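Local coordinates for tail spike protein gp49 (Pseudomonas phage LKA1, PDB 4RU4) that forms the trimeric tailspike of the phage and probably cleaves the O-specific polysaccharide of Pseudomonas as a lyase during entry into the host cell, at residues G393-P397 against T436-L440; L492-L498 against R537-P541. Numbering follows the deposited sequence.

Contact 1 (G393-P397 against T436-L440); sequences GDPQP and TSSYL. With CA (calcium ion), chain C.
Two loops of successive beta-helix coils meet here, with Gln396 CA and Ser438 CA 5.2 Å apart. Backbone: Asp394 is extended (phi/psi -155/111), and Pro395 to Pro397 take helical angles without regular helix bonds. Ser438 is extended as its segment enters strand 439-446.

Hydrogen bonds centre on Asp394, whose chi1 is t. Asp394 OD1 accepts from Gln396 N at 3.0 Å, which makes an Asx turn. Asp394 OD1 also accepts from Ser438 OG at 2.8 Å, so one carboxylate oxygen shapes its own loop and ties it to the next. Ser438 OG also bonds Ser435 N. Water 2 bridges Gln396 NE2 (2.9 Å) and Tyr439 OH (2.6 Å).

Van der Waals contacts belong to Gln396. With chi1 t and chi2 m, Gln396 CG lies 3.4 Å from Ser437 O and 3.6 Å from Tyr439 CE2.

Asp394 binds the calcium ion through its backbone O, at 2.5 Å, not its carboxylate. Gly368 O and four waters complete the six ligands. Water 1 accepts from Asp394 N at 2.9 Å.

Pro395 packs on Trp370. Segment 393-397 lies in the loop after strand 388-390 and before strand 403-405, while Tyr439 packs on Lys468 and Gln471 of strand 468-474.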
loop_
_atom_site.group_PDB
_atom_site.type_symbol
_atom_site.label_atom_id
_atom_site.label_comp_id
_atom_site.label_asym_id
_atom_site.label_seq_id
_atom_site.Cartn_x
_atom_site.Cartn_y
_atom_site.Cartn_z
ATOM N N GLY B 393 13.136 -18.884 -13.547
ATOM C CA GLY B 393 12.914 -19.876 -14.589
ATOM C C GLY B 393 12.369 -19.294 -15.880
ATOM O O GLY B 393 12.560 -18.113 -16.173
ATOM N N ASP B 394 11.652 -20.124 -16.632
ATOM C CA ASP B 394 11.125 -19.730 -17.930
ATOM C C ASP B 394 9.907 -20.594 -18.197
ATOM O O ASP B 394 10.056 -21.796 -18.407
ATOM C CB ASP B 394 12.189 -20.018 -19.008
ATOM C CG ASP B 394 11.714 -19.722 -20.415
ATOM O OD1 ASP B 394 10.586 -19.201 -20.604
ATOM O OD2 ASP B 394 12.503 -19.980 -21.357
ATOM N N PRO B 395 8.704 -19.989 -18.196
ATOM C CA PRO B 395 7.473 -20.767 -18.371
ATOM C C PRO B 395 7.130 -21.074 -19.836
ATOM O O PRO B 395 6.215 -21.870 -20.095
ATOM C CB PRO B 395 6.395 -19.857 -17.747
ATOM C CG PRO B 395 6.917 -18.431 -18.040
ATOM C CD PRO B 395 8.442 -18.564 -17.898
ATOM N N GLN B 396 7.852 -20.474 -20.784
ATOM C CA GLN B 396 7.525 -20.710 -22.198
ATOM C C GLN B 396 7.575 -22.178 -22.676
ATOM O O GLN B 396 6.731 -22.577 -23.492
ATOM C CB GLN B 396 8.336 -19.793 -23.130
ATOM C CG GLN B 396 7.861 -19.841 -24.590
ATOM C CD GLN B 396 8.482 -21.010 -25.349
ATOM O OE1 GLN B 396 9.568 -21.485 -24.996
ATOM N NE2 GLN B 396 7.766 -21.515 -26.358
ATOM N N PRO B 397 8.549 -22.985 -22.195
ATOM C CA PRO B 397 8.512 -24.386 -22.659
ATOM C C PRO B 397 7.231 -25.105 -22.238
ATOM O O PRO B 397 6.797 -26.006 -22.957
ATOM C CB PRO B 397 9.758 -25.007 -21.999
ATOM C CG PRO B 397 10.737 -23.857 -22.011
ATOM C CD PRO B 397 9.843 -22.669 -21.553
ATOM N N THR B 436 14.750 -16.309 -26.208
ATOM C CA THR B 436 14.236 -15.434 -27.243
ATOM C C THR B 436 12.870 -15.879 -27.723
ATOM O O THR B 436 12.298 -15.241 -28.597
ATOM C CB THR B 436 15.191 -15.363 -28.449
ATOM O OG1 THR B 436 15.423 -16.686 -28.931
ATOM C CG2 THR B 436 16.517 -14.754 -28.021
ATOM N N SER B 437 12.370 -17.001 -27.193
ATOM C CA SER B 437 10.989 -17.438 -27.485
ATOM C C SER B 437 9.991 -17.091 -26.353
ATOM O O SER B 437 8.787 -17.223 -26.520
ATOM C CB SER B 437 10.927 -18.943 -27.808
ATOM O OG SER B 437 11.714 -19.277 -28.948
ATOM N N SER B 438 10.484 -16.615 -25.222
ATOM C CA SER B 438 9.607 -16.368 -24.064
ATOM C C SER B 438 8.802 -15.080 -24.206
ATOM O O SER B 438 9.247 -14.135 -24.871
ATOM C CB SER B 438 10.421 -16.333 -22.766
ATOM O OG SER B 438 11.282 -17.464 -22.657
ATOM N N TYR B 439 7.639 -15.036 -23.551
ATOM C CA TYR B 439 6.767 -13.868 -23.564
ATOM C C TYR B 439 6.379 -13.486 -22.129
ATOM O O TYR B 439 6.231 -14.345 -21.256
ATOM C CB TYR B 439 5.501 -14.106 -24.414
ATOM C CG TYR B 439 5.068 -15.564 -24.446
ATOM C CD1 TYR B 439 4.263 -16.093 -23.449
ATOM C CD2 TYR B 439 5.479 -16.406 -25.480
ATOM C CE1 TYR B 439 3.889 -17.439 -23.462
ATOM C CE2 TYR B 439 5.098 -17.752 -25.510
ATOM C CZ TYR B 439 4.306 -18.251 -24.498
ATOM O OH TYR B 439 3.940 -19.571 -24.532
ATOM N N LEU B 440 6.246 -12.197 -21.872
ATOM C CA LEU B 440 5.950 -11.770 -20.496
ATOM C C LEU B 440 4.519 -12.107 -20.122
ATOM O O LEU B 440 4.243 -12.560 -19.009
ATOM C CB LEU B 440 6.227 -10.290 -20.312
ATOM C CG LEU B 440 7.691 -9.930 -20.597
ATOM C CD1 LEU B 440 7.894 -8.457 -20.360
ATOM C CD2 LEU B 440 8.605 -10.753 -19.669
HETATM CA CA CA C . 9.768 -23.766 -16.897
HETATM O O HOH W 1 11.575 -22.826 -15.510
HETATM O O HOH W 2 4.866 -21.150 -26.341
HETATM O O HOH W 3 8.037 -24.513 -18.511
HETATM O O HOH W 4 9.985 -25.754 -15.329
HETATM O O HOH W 5 11.433 -24.694 -18.318
#

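Contact 2 (L492-L498 against R537-P541); sequences LPSGITL and RYIYP
The Tyr538 ring is the apolar centre. Leu492 CD1 sits over the face of the Tyr538 ring, 4.3 Å from its centroid, in a CH-pi contact. Ile496 CG1 lies 3.7 Å from Tyr538 CD1, and Leu498 CG is 3.8 Å from Tyr538 CB. Leu498 (chi1 m, chi2 t) also reaches Tyr540, CD1 to CD1 at 3.6 Å.

Next comes the backbone. Pro493 to Ile496 form a type II beta turn, with Gly495 at phi/psi 97/-11. A single parallel beta bridge pairs Thr497 with Ile539, CA to CA 4.6 Å. Its bonds run from Ile539 N to Ile496 O (2.9 Å) and from Leu498 N to Ile539 O (3.0 Å). Tyr538 CA adds a CA-H...O contact to Ile496 O at 3.4 Å. At the turn, Gly495 N donates to Arg537 O at 2.7 Å.

Arg537 makes the polar edge. Its chi1 to chi3 are all t, so this side chain is extended and its end reaches back to Leu492. Arg537 NH2 donates to Leu492 O at 2.9 Å, and Arg537 NE donates to Tyr538 OH at 3.0 Å. That hydroxyl also bonds Val602 OXT, in the C-terminal carboxylate of the second subunit.

The contact joins the last coil of the beta-helix to the Ig-like domain. Thr497 and Leu498 bond to strand 468-474, Tyr540 OH bonds to Pro513 O, and the Tyr540 ring packs on strands 510-522 and 590-600.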
loop_
_atom_site.group_PDB
_atom_site.type_symbol
_atom_site.label_atom_id
_atom_site.label_comp_id
_atom_site.label_asym_id
_atom_site.label_seq_id
_atom_site.Cartn_x
_atom_site.Cartn_y
_atom_site.Cartn_z
ATOM N N LEU B 492 13.427 -3.098 -21.955
ATOM C CA LEU B 492 13.211 -4.027 -23.052
ATOM C C LEU B 492 14.472 -4.074 -23.886
ATOM O O LEU B 492 15.029 -3.016 -24.251
ATOM C CB LEU B 492 12.056 -3.561 -23.945
ATOM C CG LEU B 492 10.665 -3.579 -23.320
ATOM C CD1 LEU B 492 9.640 -2.965 -24.292
ATOM C CD2 LEU B 492 10.291 -5.018 -22.913
ATOM N N PRO B 493 14.944 -5.286 -24.199
ATOM C CA PRO B 493 16.128 -5.356 -25.047
ATOM C C PRO B 493 15.755 -5.262 -26.531
ATOM O O PRO B 493 14.591 -5.456 -26.912
ATOM C CB PRO B 493 16.711 -6.730 -24.711
ATOM C CG PRO B 493 15.544 -7.552 -24.383
ATOM C CD PRO B 493 14.517 -6.616 -23.732
ATOM N N SER B 494 16.736 -4.948 -27.371
ATOM C CA SER B 494 16.458 -4.826 -28.799
ATOM C C SER B 494 16.076 -6.180 -29.416
ATOM O O SER B 494 16.527 -7.245 -28.975
ATOM C CB SER B 494 17.647 -4.193 -29.541
ATOM O OG SER B 494 18.771 -5.053 -29.538
ATOM N N GLY B 495 15.214 -6.136 -30.421
ATOM C CA GLY B 495 14.835 -7.343 -31.141
ATOM C C GLY B 495 13.542 -7.991 -30.690
ATOM O O GLY B 495 13.028 -8.876 -31.381
ATOM N N ILE B 496 12.993 -7.561 -29.557
ATOM C CA ILE B 496 11.734 -8.170 -29.083
ATOM C C ILE B 496 10.520 -7.823 -29.965
ATOM O O ILE B 496 10.555 -6.889 -30.758
ATOM C CB ILE B 496 11.476 -7.903 -27.552
ATOM C CG1 ILE B 496 11.155 -6.430 -27.221
ATOM C CG2 ILE B 496 12.706 -8.373 -26.735
ATOM C CD1 ILE B 496 9.715 -5.914 -27.534
ATOM N N THR B 497 9.465 -8.610 -29.833
ATOM C CA THR B 497 8.193 -8.345 -30.491
ATOM C C THR B 497 7.239 -7.768 -29.444
ATOM O O THR B 497 7.060 -8.348 -28.384
ATOM C CB THR B 497 7.616 -9.651 -31.050
ATOM O OG1 THR B 497 8.504 -10.145 -32.078
ATOM C CG2 THR B 497 6.207 -9.434 -31.613
ATOM N N LEU B 498 6.611 -6.642 -29.737
ATOM C CA LEU B 498 5.737 -6.018 -28.749
ATOM C C LEU B 498 4.494 -6.854 -28.480
ATOM O O LEU B 498 4.107 -7.065 -27.329
ATOM C CB LEU B 498 5.329 -4.606 -29.214
ATOM C CG LEU B 498 6.466 -3.599 -29.216
ATOM C CD1 LEU B 498 6.115 -2.430 -30.110
ATOM C CD2 LEU B 498 6.718 -3.159 -27.772
ATOM N N ARG B 537 13.876 -1.129 -33.186
ATOM C CA ARG B 537 14.341 -1.820 -31.994
ATOM C C ARG B 537 13.338 -2.882 -31.556
ATOM O O ARG B 537 13.736 -3.937 -31.077
ATOM C CB ARG B 537 14.552 -0.831 -30.860
ATOM C CG ARG B 537 15.137 -1.455 -29.570
ATOM C CD ARG B 537 15.171 -0.391 -28.426
ATOM N NE ARG B 537 15.602 -0.998 -27.159
ATOM C CZ ARG B 537 16.877 -1.169 -26.830
ATOM N NH1 ARG B 537 17.840 -0.758 -27.656
ATOM N NH2 ARG B 537 17.190 -1.741 -25.680
ATOM N N TYR B 538 12.040 -2.576 -31.687
ATOM C CA TYR B 538 10.970 -3.530 -31.399
ATOM C C TYR B 538 10.146 -3.798 -32.661
ATOM O O TYR B 538 9.941 -2.909 -33.479
ATOM C CB TYR B 538 10.026 -2.990 -30.303
ATOM C CG TYR B 538 10.774 -2.428 -29.110
ATOM C CD1 TYR B 538 11.881 -3.096 -28.587
ATOM C CD2 TYR B 538 10.401 -1.227 -28.529
ATOM C CE1 TYR B 538 12.597 -2.572 -27.511
ATOM C CE2 TYR B 538 11.114 -0.689 -27.434
ATOM C CZ TYR B 538 12.206 -1.370 -26.947
ATOM O OH TYR B 538 12.917 -0.863 -25.888
ATOM N N ILE B 539 9.634 -5.016 -32.789
ATOM C CA ILE B 539 8.743 -5.337 -33.886
ATOM C C ILE B 539 7.287 -5.036 -33.486
ATOM O O ILE B 539 6.801 -5.523 -32.464
ATOM C CB ILE B 539 8.885 -6.824 -34.275
ATOM C CG1 ILE B 539 10.324 -7.116 -34.721
ATOM C CG2 ILE B 539 7.872 -7.188 -35.362
ATOM C CD1 ILE B 539 10.700 -8.566 -34.633
ATOM N N TYR B 540 6.596 -4.242 -34.303
ATOM C CA TYR B 540 5.201 -3.870 -34.058
ATOM C C TYR B 540 4.225 -4.962 -34.536
ATOM O O TYR B 540 4.594 -5.812 -35.347
ATOM C CB TYR B 540 4.880 -2.530 -34.755
ATOM C CG TYR B 540 5.593 -1.344 -34.146
ATOM C CD1 TYR B 540 5.046 -0.671 -33.047
ATOM C CD2 TYR B 540 6.820 -0.895 -34.667
ATOM C CE1 TYR B 540 5.695 0.409 -32.471
ATOM C CE2 TYR B 540 7.497 0.188 -34.093
ATOM C CZ TYR B 540 6.910 0.853 -32.999
ATOM O OH TYR B 540 7.556 1.932 -32.424
ATOM N N PRO B 541 2.974 -4.954 -34.021
ATOM C CA PRO B 541 2.000 -5.951 -34.496
ATOM C C PRO B 541 1.588 -5.750 -35.946
ATOM O O PRO B 541 1.118 -6.695 -36.567
ATOM C CB PRO B 541 0.780 -5.756 -33.576
ATOM C CG PRO B 541 1.255 -4.895 -32.427
ATOM C CD PRO B 541 2.442 -4.107 -32.940
#

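How the contacts relate
The two contacts come in series along the chain: 393-397 with 436-440 closes before 492-498 with 537-541 opens. Their centres are 15 Å apart, and their nearest atoms about 5 Å apart, without touching. Both reach the six-stranded parallel sheet of the beta-helix. Contact 1 enters it at strand 439-446 and contact 2 at one of its two outermost strands, 497-501. Strand 468-474 lies between these two and bonds to both contacts. Contact 1 joins loops of the pectin lyase-like part beside a calcium site. Contact 2 lies where this beta-helix meets the Ig-like domain and a second subunit.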